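Long-range contacts in catalytic domain of the nuclear inclusion protein A (nia) (PDB 1LVM), which cleaves polypeptides as a chymotrypsin-type cysteine protease of tobacco etch virus, here in a catalytically active form holding its peptide product: residues Ile146-Trp151 against Asn185-Val190; Phe140-Gly145 against Gly220-Phe225; Glu114-Leu119 against Ser134-Thr139; Leu106-Pro111 against Lys192-Leu197. The protein carries 1 engineered substitution. One frame throughout, in Å; residues are numbered along the deposited sequence.

Interaction 1. Residues Ile146-Trp151 against Asn185-Val190; sequences IFWKHW and NYFTSV
Phe147 to His150 pair with Asn185 to Thr188 as neighbouring antiparallel strands, a buried backbone ladder in the wall of the six-stranded barrel. Trp148 and Phe187 exchange two N-H...O=C bonds, both N to O distances being 2.8 Å and both donors lying in the plane of the carbonyl they meet. At the next hydrogen-bonded pair, His150 N reaches Asn185 O at 3.0 Å from above the carbonyl plane, and the return bond from Asn185 N is weak. At the other end Ser189 N points almost straight at Ile146 O (N-H...O 171°). The barrel is one of the two that make up the chymotrypsin fold. Trp148 and Phe187 lie side by side on one side of the sheet, pointing the same way; with Phe187 CG between its backbone N and carbonyl carbon (chi1 70°), Trp148 CB rests over the phenylalanine ring, toward its rim, 3.4 Å from CZ. His150 ND1 meets the edge of that same ring in its plane, 3.9 Å from Phe187 CD2, and has no polar partner although buried. Asn185 CB covers one face of the imidazole, 3.3 Å from His150 NE2. On the reverse side Lys149 CG lies alongside the Tyr186 ring, 3.8 Å from CE2. Tyr186 carries its hydroxyl to an acidic side chain of the bound peptide, while Thr188 OG1 bonds Ser176 and Ser189 OG bonds Gly145 O.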
# COMPACT_ATOMS: atom_id res chain seq x y z
N ILE A 146 -11.08 -9.91 1.64
CA ILE A 146 -9.93 -9.23 2.31
C ILE A 146 -8.83 -9.02 1.28
O ILE A 146 -8.35 -7.88 1.03
CB ILE A 146 -9.41 -10.06 3.48
CG1 ILE A 146 -10.53 -10.17 4.51
CG2 ILE A 146 -8.10 -9.46 4.03
CD1 ILE A 146 -11.07 -8.88 4.95
N PHE A 147 -8.38 -10.12 0.70
CA PHE A 147 -7.42 -10.03 -0.37
C PHE A 147 -8.23 -10.09 -1.68
O PHE A 147 -9.28 -10.78 -1.75
CB PHE A 147 -6.45 -11.22 -0.37
CG PHE A 147 -5.44 -11.18 0.71
CD1 PHE A 147 -4.30 -10.37 0.58
CD2 PHE A 147 -5.57 -11.99 1.84
CE1 PHE A 147 -3.30 -10.37 1.56
CE2 PHE A 147 -4.60 -11.99 2.83
CZ PHE A 147 -3.45 -11.18 2.69
N TRP A 148 -7.76 -9.35 -2.68
CA TRP A 148 -8.36 -9.35 -4.05
C TRP A 148 -7.27 -9.77 -5.00
O TRP A 148 -6.10 -9.48 -4.79
CB TRP A 148 -8.91 -7.99 -4.46
CG TRP A 148 -10.26 -7.73 -3.89
CD1 TRP A 148 -10.61 -7.78 -2.56
CD2 TRP A 148 -11.45 -7.40 -4.62
NE1 TRP A 148 -11.93 -7.50 -2.43
CE2 TRP A 148 -12.47 -7.26 -3.68
CE3 TRP A 148 -11.74 -7.20 -5.99
CZ2 TRP A 148 -13.77 -6.95 -4.03
CZ3 TRP A 148 -13.07 -6.87 -6.36
CH2 TRP A 148 -14.05 -6.75 -5.38
N LYS A 149 -7.64 -10.50 -6.05
CA LYS A 149 -6.69 -10.96 -7.05
C LYS A 149 -6.41 -9.89 -8.10
O LYS A 149 -7.31 -9.14 -8.51
CB LYS A 149 -7.29 -12.18 -7.81
CG LYS A 149 -7.71 -13.42 -6.93
CD LYS A 149 -8.33 -14.63 -7.83
CE LYS A 149 -8.91 -15.86 -7.08
NZ LYS A 149 -9.67 -16.87 -8.00
N HIS A 150 -5.17 -9.88 -8.59
CA HIS A 150 -4.87 -8.98 -9.68
C HIS A 150 -3.81 -9.69 -10.49
O HIS A 150 -3.14 -10.60 -9.98
CB HIS A 150 -4.44 -7.56 -9.18
CG HIS A 150 -3.01 -7.44 -8.77
ND1 HIS A 150 -2.62 -7.34 -7.44
CD2 HIS A 150 -1.87 -7.39 -9.51
CE1 HIS A 150 -1.29 -7.24 -7.39
NE2 HIS A 150 -0.82 -7.27 -8.63
N TRP A 151 -3.69 -9.32 -11.79
CA TRP A 151 -2.70 -9.95 -12.65
C TRP A 151 -1.65 -8.99 -13.20
O TRP A 151 -1.24 -9.07 -14.36
CB TRP A 151 -3.44 -10.71 -13.79
CG TRP A 151 -4.21 -11.87 -13.25
CD1 TRP A 151 -3.77 -13.16 -13.16
CD2 TRP A 151 -5.55 -11.87 -12.67
NE1 TRP A 151 -4.74 -13.95 -12.57
CE2 TRP A 151 -5.83 -13.19 -12.27
CE3 TRP A 151 -6.51 -10.89 -12.46
CZ2 TRP A 151 -7.03 -13.55 -11.68
CZ3 TRP A 151 -7.72 -11.26 -11.87
CH2 TRP A 151 -7.97 -12.57 -11.49
N ASN A 185 -1.41 -12.78 -8.14
CA ASN A 185 -1.04 -11.70 -7.20
C ASN A 185 -2.26 -11.28 -6.40
O ASN A 185 -3.40 -11.48 -6.83
CB ASN A 185 -0.44 -10.52 -7.97
CG ASN A 185 1.00 -10.81 -8.46
OD1 ASN A 185 1.49 -10.21 -9.42
ND2 ASN A 185 1.67 -11.74 -7.80
N TYR A 186 -2.01 -10.74 -5.21
CA TYR A 186 -3.08 -10.36 -4.33
C TYR A 186 -2.82 -9.00 -3.67
O TYR A 186 -1.71 -8.72 -3.24
CB TYR A 186 -3.20 -11.40 -3.20
CG TYR A 186 -3.62 -12.83 -3.71
CD1 TYR A 186 -2.67 -13.74 -4.22
CD2 TYR A 186 -4.95 -13.20 -3.70
CE1 TYR A 186 -3.06 -15.00 -4.70
CE2 TYR A 186 -5.36 -14.48 -4.19
CZ TYR A 186 -4.41 -15.36 -4.68
OH TYR A 186 -4.84 -16.61 -5.14
N PHE A 187 -3.87 -8.18 -3.62
CA PHE A 187 -3.72 -6.92 -2.90
C PHE A 187 -4.72 -6.93 -1.74
O PHE A 187 -5.72 -7.65 -1.72
CB PHE A 187 -3.94 -5.70 -3.86
CG PHE A 187 -5.35 -5.47 -4.35
CD1 PHE A 187 -6.26 -4.74 -3.63
CD2 PHE A 187 -5.74 -5.93 -5.65
CE1 PHE A 187 -7.54 -4.45 -4.18
CE2 PHE A 187 -6.97 -5.65 -6.20
CZ PHE A 187 -7.89 -4.90 -5.47
N THR A 188 -4.43 -6.11 -0.74
CA THR A 188 -5.31 -5.99 0.38
C THR A 188 -6.25 -4.86 0.03
O THR A 188 -5.83 -3.73 -0.30
CB THR A 188 -4.50 -5.61 1.65
OG1 THR A 188 -3.61 -6.70 1.96
CG2 THR A 188 -5.42 -5.31 2.81
N SER A 189 -7.54 -5.17 0.05
CA SER A 189 -8.56 -4.21 -0.26
C SER A 189 -8.73 -3.08 0.79
O SER A 189 -8.49 -3.23 2.01
CB SER A 189 -9.92 -4.92 -0.43
OG SER A 189 -10.32 -5.53 0.81
N VAL A 190 -9.11 -1.91 0.27
CA VAL A 190 -9.44 -0.78 1.13
C VAL A 190 -10.73 -1.27 1.83
O VAL A 190 -11.66 -1.74 1.13
CB VAL A 190 -9.78 0.47 0.25
CG1 VAL A 190 -10.70 1.48 1.03
CG2 VAL A 190 -8.43 1.13 -0.22

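Interaction 2. Residues Phe140-Gly145 against Gly220-Phe225; sequences FPSSDG and GGHKVF
Gly220, at a positive phi of 55°, meets the turn at Ser143 and Asp144 through its backbone. Its CA lies 3.4 Å from Asp144 OD2, while the carboxylate's other oxygen, OD1, bonds Ile146 N in an Asx turn. A water lies 2.7 Å from Gly220 O and 2.5 Å from Ser142 O, within bonding distance of both carbonyl oxygens, though it has more acceptors in reach than protons. Ser143 OG adds at most a long, weak bond to Gly220 O (3.4 Å). Gly221 follows with a positive phi of 82° and turns the chain into strand 222-225. His222 then makes the strong polar link: its NE2 lies 2.6 Å from Ser142 OG, which arrives at the ring edge near its plane. Ser142 OG stands anti to its backbone N (chi1 174°), reaching out toward the imidazole. The other ring nitrogen, ND1, bonds the backbone of the bound peptide, and Tyr186 meets the ring edge-to-face. Ser142 thus stands behind a histidine that binds the peptide, and its bond to NE2 is consistent with holding the ring's rotation. Further on, Val224 and Phe225 pair with the peptide in a parallel ladder, the added strand of a protease substrate cleft.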
# COMPACT_ATOMS: atom_id res chain seq x y z
N PHE A 140 -10.88 -9.49 -8.84
CA PHE A 140 -11.92 -10.22 -8.16
C PHE A 140 -11.57 -10.52 -6.74
O PHE A 140 -10.39 -10.68 -6.42
CB PHE A 140 -12.19 -11.58 -8.86
CG PHE A 140 -12.51 -11.46 -10.29
CD1 PHE A 140 -11.46 -11.35 -11.23
CD2 PHE A 140 -13.84 -11.52 -10.74
CE1 PHE A 140 -11.74 -11.32 -12.58
CE2 PHE A 140 -14.14 -11.49 -12.11
CZ PHE A 140 -13.08 -11.39 -13.03
N PRO A 141 -12.59 -10.62 -5.84
CA PRO A 141 -12.22 -10.93 -4.46
C PRO A 141 -11.78 -12.37 -4.33
O PRO A 141 -12.33 -13.27 -4.99
CB PRO A 141 -13.49 -10.73 -3.69
CG PRO A 141 -14.53 -11.14 -4.69
CD PRO A 141 -14.05 -10.45 -5.95
N SER A 142 -10.81 -12.60 -3.46
CA SER A 142 -10.40 -13.96 -3.14
C SER A 142 -11.06 -14.19 -1.75
O SER A 142 -10.69 -13.53 -0.78
CB SER A 142 -8.89 -14.06 -3.01
OG SER A 142 -8.59 -15.38 -2.56
N SER A 143 -12.05 -15.08 -1.65
CA SER A 143 -12.77 -15.35 -0.38
C SER A 143 -13.72 -14.25 0.04
O SER A 143 -14.55 -13.76 -0.73
CB SER A 143 -11.84 -15.53 0.82
OG SER A 143 -11.01 -16.69 0.72
N ASP A 144 -13.54 -13.87 1.30
CA ASP A 144 -14.32 -12.84 2.00
C ASP A 144 -14.07 -11.42 1.55
O ASP A 144 -14.64 -10.47 2.10
CB ASP A 144 -14.03 -12.94 3.51
CG ASP A 144 -12.54 -13.08 3.82
OD1 ASP A 144 -11.74 -12.64 2.95
OD2 ASP A 144 -12.17 -13.60 4.92
N GLY A 145 -13.23 -11.25 0.54
CA GLY A 145 -12.96 -9.90 0.05
C GLY A 145 -11.81 -9.21 0.75
O GLY A 145 -11.57 -8.02 0.50
N GLY A 220 -7.87 -13.36 5.75
CA GLY A 220 -8.75 -13.45 4.61
C GLY A 220 -8.80 -14.83 3.97
O GLY A 220 -8.95 -14.95 2.77
N GLY A 221 -8.66 -15.87 4.77
CA GLY A 221 -8.76 -17.22 4.24
C GLY A 221 -7.53 -17.79 3.58
O GLY A 221 -7.60 -18.85 2.96
N HIS A 222 -6.42 -17.10 3.71
CA HIS A 222 -5.14 -17.51 3.12
C HIS A 222 -4.07 -17.56 4.21
O HIS A 222 -4.06 -16.73 5.12
CB HIS A 222 -4.66 -16.46 2.09
CG HIS A 222 -5.40 -16.47 0.77
ND1 HIS A 222 -4.95 -17.18 -0.32
CD2 HIS A 222 -6.49 -15.76 0.34
CE1 HIS A 222 -5.72 -16.91 -1.37
NE2 HIS A 222 -6.65 -16.05 -1.00
N LYS A 223 -3.16 -18.54 4.14
CA LYS A 223 -2.04 -18.53 5.07
C LYS A 223 -0.97 -17.74 4.29
O LYS A 223 -0.64 -18.05 3.13
CB LYS A 223 -1.56 -19.96 5.34
CG LYS A 223 -0.59 -20.09 6.50
CD LYS A 223 -0.03 -21.50 6.54
CE LYS A 223 0.76 -21.74 7.80
NZ LYS A 223 1.16 -23.16 7.90
N VAL A 224 -0.43 -16.68 4.91
CA VAL A 224 0.56 -15.88 4.26
C VAL A 224 1.88 -15.93 5.04
O VAL A 224 1.89 -15.72 6.24
CB VAL A 224 0.13 -14.36 4.15
CG1 VAL A 224 1.07 -13.65 3.12
CG2 VAL A 224 -1.37 -14.26 3.75
N PHE A 225 2.97 -16.24 4.35
CA PHE A 225 4.27 -16.28 4.98
C PHE A 225 5.03 -14.99 4.78
O PHE A 225 4.89 -14.33 3.76
CB PHE A 225 5.11 -17.40 4.41
CG PHE A 225 4.54 -18.76 4.65
CD1 PHE A 225 3.55 -19.27 3.82
CD2 PHE A 225 4.97 -19.53 5.75
CE1 PHE A 225 2.98 -20.53 4.06
CE2 PHE A 225 4.40 -20.81 6.00
CZ PHE A 225 3.40 -21.29 5.15
O HOH W 1 -9.28 -12.79 1.13

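Interaction 3. Residues Glu114-Leu119 against Ser134-Thr139; sequences EERICL and SDTSCT
Ile117 and Ser137 form a hydrogen-bonded antiparallel pair, N to O 2.9 Å in both directions with N-H...O angles of 173° and 168°, at the centre of two strands that run oppositely. Toward Leu119 the pairing slips by one residue, Cys118 lying nearest Thr136 but Leu119 nearest Ser134. The side chain of Ser134 bridges this irregularity: its OG accepts Leu119 N at 2.9 Å and donates to Asp135 O at 2.7 Å, while its backbone N bonds Leu119 O. At the opposite end Glu114 N reaches Thr139 O at 2.7 Å. On the side carrying Arg116, the arginine chain bends at chi3 (70°), bringing NE back over Thr136, and the CG2 methyl lies against one face of the guanidinium, 3.6 Å from NH2 and offset toward the rim. The same methyl touches Arg116 CB. On the inner side Ile117 crosses Thr139 at about a right angle, its CD1 3.6 Å from Thr139 CB. Both residues also pack on Phe187, and Thr139 OG1 bonds Lys149 O of the next strand. Glu115 CG lies alongside Thr139 CG2 at 4.0 Å, while its carboxylate leaves the pair for Arg109, Ser165 and Gln112 N. Together 116-123 and 130-142 make the beta hairpin that begins the second barrel of the chymotrypsin fold.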
# COMPACT_ATOMS: atom_id res chain seq x y z
N GLU A 114 -14.69 -7.28 -10.96
CA GLU A 114 -14.44 -7.15 -12.36
C GLU A 114 -13.96 -5.79 -12.86
O GLU A 114 -13.71 -5.61 -14.05
CB GLU A 114 -15.71 -7.64 -13.10
CG GLU A 114 -15.42 -8.23 -14.46
CD GLU A 114 -16.32 -9.41 -14.80
OE1 GLU A 114 -17.51 -9.43 -14.41
OE2 GLU A 114 -15.81 -10.33 -15.49
N GLU A 115 -13.76 -4.83 -11.96
CA GLU A 115 -13.31 -3.55 -12.47
C GLU A 115 -11.85 -3.55 -12.88
O GLU A 115 -11.02 -4.39 -12.45
CB GLU A 115 -13.59 -2.43 -11.46
CG GLU A 115 -12.68 -2.45 -10.28
CD GLU A 115 -12.87 -1.20 -9.41
OE1 GLU A 115 -13.08 -0.10 -9.96
OE2 GLU A 115 -12.83 -1.32 -8.19
N ARG A 116 -11.51 -2.60 -13.75
CA ARG A 116 -10.16 -2.45 -14.26
C ARG A 116 -9.28 -1.59 -13.35
O ARG A 116 -9.68 -0.48 -13.00
CB ARG A 116 -10.17 -1.79 -15.65
CG ARG A 116 -10.95 -2.64 -16.71
CD ARG A 116 -11.11 -1.86 -18.03
NE ARG A 116 -9.84 -1.69 -18.74
CZ ARG A 116 -9.25 -2.62 -19.50
NH1 ARG A 116 -9.81 -3.82 -19.69
NH2 ARG A 116 -8.07 -2.35 -20.08
N ILE A 117 -8.11 -2.12 -12.97
CA ILE A 117 -7.20 -1.40 -12.10
C ILE A 117 -5.80 -1.41 -12.65
O ILE A 117 -5.48 -2.25 -13.52
CB ILE A 117 -7.20 -2.04 -10.68
CG1 ILE A 117 -6.74 -3.52 -10.73
CG2 ILE A 117 -8.63 -1.94 -10.09
CD1 ILE A 117 -6.71 -4.26 -9.30
N CYS A 118 -4.97 -0.46 -12.19
CA CYS A 118 -3.57 -0.48 -12.56
C CYS A 118 -2.80 -0.24 -11.25
O CYS A 118 -3.35 0.15 -10.20
CB CYS A 118 -3.21 0.60 -13.63
SG CYS A 118 -3.57 2.30 -13.01
N LEU A 119 -1.54 -0.55 -11.29
CA LEU A 119 -0.67 -0.40 -10.16
C LEU A 119 0.19 0.82 -10.39
O LEU A 119 0.86 0.95 -11.41
CB LEU A 119 0.21 -1.64 -10.03
CG LEU A 119 1.15 -1.69 -8.81
CD1 LEU A 119 0.35 -1.92 -7.58
CD2 LEU A 119 2.13 -2.83 -8.94
N SER A 134 1.29 0.88 -14.36
CA SER A 134 1.39 -0.41 -15.00
C SER A 134 0.28 -0.56 -16.00
O SER A 134 -0.59 0.28 -16.15
CB SER A 134 1.23 -1.53 -13.94
OG SER A 134 -0.14 -1.62 -13.59
N ASP A 135 0.30 -1.71 -16.66
CA ASP A 135 -0.78 -2.00 -17.56
C ASP A 135 -1.95 -2.40 -16.66
O ASP A 135 -1.81 -2.58 -15.46
CB ASP A 135 -0.35 -3.13 -18.52
CG ASP A 135 -1.23 -3.26 -19.75
OD1 ASP A 135 -2.38 -2.72 -19.84
OD2 ASP A 135 -0.77 -3.96 -20.67
N THR A 136 -3.11 -2.54 -17.26
CA THR A 136 -4.37 -2.79 -16.59
C THR A 136 -4.78 -4.24 -16.43
O THR A 136 -4.64 -5.04 -17.34
CB THR A 136 -5.48 -2.08 -17.39
OG1 THR A 136 -5.17 -0.70 -17.44
CG2 THR A 136 -6.82 -2.24 -16.71
N SER A 137 -5.31 -4.55 -15.25
CA SER A 137 -5.80 -5.90 -14.97
C SER A 137 -7.24 -5.81 -14.43
O SER A 137 -7.61 -4.79 -13.87
CB SER A 137 -4.88 -6.48 -13.88
OG SER A 137 -5.43 -7.62 -13.24
N CYS A 138 -8.09 -6.83 -14.64
CA CYS A 138 -9.40 -6.84 -13.98
C CYS A 138 -9.10 -7.44 -12.55
O CYS A 138 -8.00 -7.92 -12.28
CB CYS A 138 -10.43 -7.69 -14.73
SG CYS A 138 -10.99 -6.91 -16.30
N THR A 139 -10.08 -7.40 -11.67
CA THR A 139 -9.88 -7.87 -10.30
C THR A 139 -11.11 -8.52 -9.75
O THR A 139 -12.24 -8.16 -10.14
CB THR A 139 -9.43 -6.66 -9.39
OG1 THR A 139 -9.03 -7.13 -8.10
CG2 THR A 139 -10.53 -5.60 -9.24

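Interaction 4. Residues Leu106-Pro111 against Lys192-Leu197; sequences LKFREP and KNFMEL
Phe108, in the linker that leads from the first barrel of the chymotrypsin fold to the second, packs against Phe194 and Met195 in the opening turn of helix 194-199, which follows the last strand of the second barrel. The two segments run in nearly opposite directions. The aromatic pair is T-shaped: the edge of Phe194 points at the face of Phe108, with centroids 5.2 Å apart and planes at 75°. Phe194 CE2 stands over the Phe108 ring toward its rim, and CD2 touches Phe108 CB at 3.7 Å. Ile50 joins both rings, while Ile43 and Phe45 also pack on Phe108, so the pair is rooted in strands of the first barrel. Met195 approaches from another direction, its SD at the edge of the Phe108 ring and 3.8 Å from CD1, a Met-aromatic contact. That sulfur also receives a weak hydrogen bond from Phe108 N at 3.4 Å. The thioether is folded, chi3 of -63° turning CE toward the linker, where it meets Leu106 O. A water joins the backbones, donating to Phe108 O and accepting from Met195 N, each at 2.9 Å, so an N-H of the first helical turn is satisfied. Farther along, Arg109 NH1 bonds Glu110 O, and the arginine makes salt bridges to Asp168 and Glu115. The extended Glu110 side chain brings its carboxylate beside Lys192, with OE2 3.6 Å from CB but 4.7 Å from the charged NZ.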
# COMPACT_ATOMS: atom_id res chain seq x y z
N LEU A 106 -6.48 12.63 -2.00
CA LEU A 106 -6.70 11.26 -2.50
C LEU A 106 -8.05 10.70 -2.07
O LEU A 106 -8.54 10.99 -0.99
CB LEU A 106 -5.64 10.29 -1.90
CG LEU A 106 -4.18 10.54 -2.20
CD1 LEU A 106 -3.77 11.68 -1.41
CD2 LEU A 106 -3.30 9.37 -1.79
N LYS A 107 -8.60 9.81 -2.90
CA LYS A 107 -9.86 9.16 -2.60
C LYS A 107 -9.63 7.65 -2.64
O LYS A 107 -8.90 7.15 -3.53
CB LYS A 107 -10.95 9.54 -3.63
CG LYS A 107 -11.24 11.07 -3.74
CD LYS A 107 -11.90 11.59 -2.49
CE LYS A 107 -12.10 13.11 -2.50
NZ LYS A 107 -12.47 13.63 -1.15
N PHE A 108 -10.19 6.96 -1.62
CA PHE A 108 -10.09 5.53 -1.46
C PHE A 108 -11.51 4.96 -1.39
O PHE A 108 -12.39 5.58 -0.81
CB PHE A 108 -9.40 5.14 -0.14
CG PHE A 108 -8.01 5.66 0.03
CD1 PHE A 108 -7.80 6.98 0.41
CD2 PHE A 108 -6.87 4.81 -0.13
CE1 PHE A 108 -6.52 7.43 0.62
CE2 PHE A 108 -5.63 5.27 0.08
CZ PHE A 108 -5.44 6.59 0.46
N ARG A 109 -11.72 3.77 -1.94
CA ARG A 109 -13.00 3.09 -1.79
C ARG A 109 -12.76 1.59 -1.96
O ARG A 109 -11.66 1.15 -2.37
CB ARG A 109 -14.05 3.56 -2.82
CG ARG A 109 -13.56 3.16 -4.25
CD ARG A 109 -14.70 3.34 -5.29
NE ARG A 109 -14.19 3.32 -6.65
CZ ARG A 109 -13.90 2.22 -7.34
NH1 ARG A 109 -14.05 0.98 -6.83
NH2 ARG A 109 -13.47 2.37 -8.57
N GLU A 110 -13.77 0.79 -1.57
CA GLU A 110 -13.67 -0.64 -1.75
C GLU A 110 -13.65 -0.97 -3.24
O GLU A 110 -14.27 -0.30 -4.01
CB GLU A 110 -14.87 -1.36 -1.16
CG GLU A 110 -15.01 -1.07 0.37
CD GLU A 110 -16.07 -1.97 0.98
OE1 GLU A 110 -15.73 -3.11 1.33
OE2 GLU A 110 -17.22 -1.53 1.09
N PRO A 111 -12.91 -2.02 -3.64
CA PRO A 111 -12.83 -2.44 -5.03
C PRO A 111 -14.20 -3.00 -5.44
O PRO A 111 -15.00 -3.31 -4.59
CB PRO A 111 -11.72 -3.50 -5.02
CG PRO A 111 -11.67 -4.01 -3.61
CD PRO A 111 -11.99 -2.79 -2.76
N LYS A 192 -14.34 -1.06 4.13
CA LYS A 192 -15.51 -0.17 4.09
C LYS A 192 -15.30 1.07 4.98
O LYS A 192 -14.67 0.99 6.05
CB LYS A 192 -16.72 -0.96 4.60
CG LYS A 192 -17.98 -0.21 4.60
CD LYS A 192 -19.07 -1.10 5.22
CE LYS A 192 -20.45 -0.47 5.17
NZ LYS A 192 -20.85 -0.15 3.78
N ASN A 193 -15.82 2.21 4.52
CA ASN A 193 -15.77 3.50 5.22
C ASN A 193 -14.36 3.96 5.61
O ASN A 193 -14.11 4.57 6.68
CB ASN A 193 -16.71 3.46 6.42
CG ASN A 193 -18.19 3.30 5.98
OD1 ASN A 193 -18.54 3.63 4.85
ND2 ASN A 193 -19.03 2.77 6.86
N PHE A 194 -13.44 3.71 4.69
CA PHE A 194 -12.05 4.11 4.95
C PHE A 194 -11.90 5.61 4.98
O PHE A 194 -11.10 6.12 5.74
CB PHE A 194 -11.14 3.44 3.87
CG PHE A 194 -9.66 3.44 4.21
CD1 PHE A 194 -9.17 2.84 5.36
CD2 PHE A 194 -8.75 4.09 3.34
CE1 PHE A 194 -7.79 2.86 5.69
CE2 PHE A 194 -7.36 4.13 3.64
CZ PHE A 194 -6.87 3.53 4.79
N MET A 195 -12.63 6.34 4.13
CA MET A 195 -12.49 7.81 4.16
C MET A 195 -12.89 8.33 5.54
O MET A 195 -12.29 9.27 6.06
CB MET A 195 -13.33 8.49 3.07
CG MET A 195 -12.91 8.19 1.61
SD MET A 195 -11.16 8.42 1.34
CE MET A 195 -10.94 10.22 1.69
N GLU A 196 -13.92 7.72 6.13
CA GLU A 196 -14.34 8.16 7.49
C GLU A 196 -13.15 7.97 8.46
O GLU A 196 -12.81 8.83 9.29
CB GLU A 196 -15.53 7.31 8.00
CG GLU A 196 -16.19 7.90 9.28
CD GLU A 196 -16.70 9.30 8.99
OE1 GLU A 196 -16.68 10.14 9.92
OE2 GLU A 196 -17.13 9.58 7.83
N LEU A 197 -12.54 6.80 8.37
CA LEU A 197 -11.42 6.51 9.27
C LEU A 197 -10.27 7.53 9.11
O LEU A 197 -9.68 7.95 10.09
CB LEU A 197 -10.91 5.08 9.00
CG LEU A 197 -9.64 4.71 9.80
CD1 LEU A 197 -9.96 4.75 11.34
CD2 LEU A 197 -9.27 3.31 9.39
O HOH W 2 -13.55 4.90 1.81

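In the fold
Interactions 1, 2 and 3 all draw on the second barrel. Interaction 1 is its buried core ladder; interaction 3 shares the neighbouring strand 130-142 with interaction 2, and the bond from Thr139 OG1 to Lys149 O stitches interaction 3 to interaction 1. Interactions 2 and 3 lie nearer the surface, but differ: irregular strand pairing, with a slip in register, in 114-119 with 134-139, against a few polar links and a water in 140-145 with 220-225. Interaction 2 and interaction 1 meet at the bound peptide through His222 and Tyr186. Interaction 4, partly buried, contains no strand pairing and relies on aromatic and sulfur packing where linker meets helix; the Arg109 to Glu115 salt bridge connects it to interaction 3.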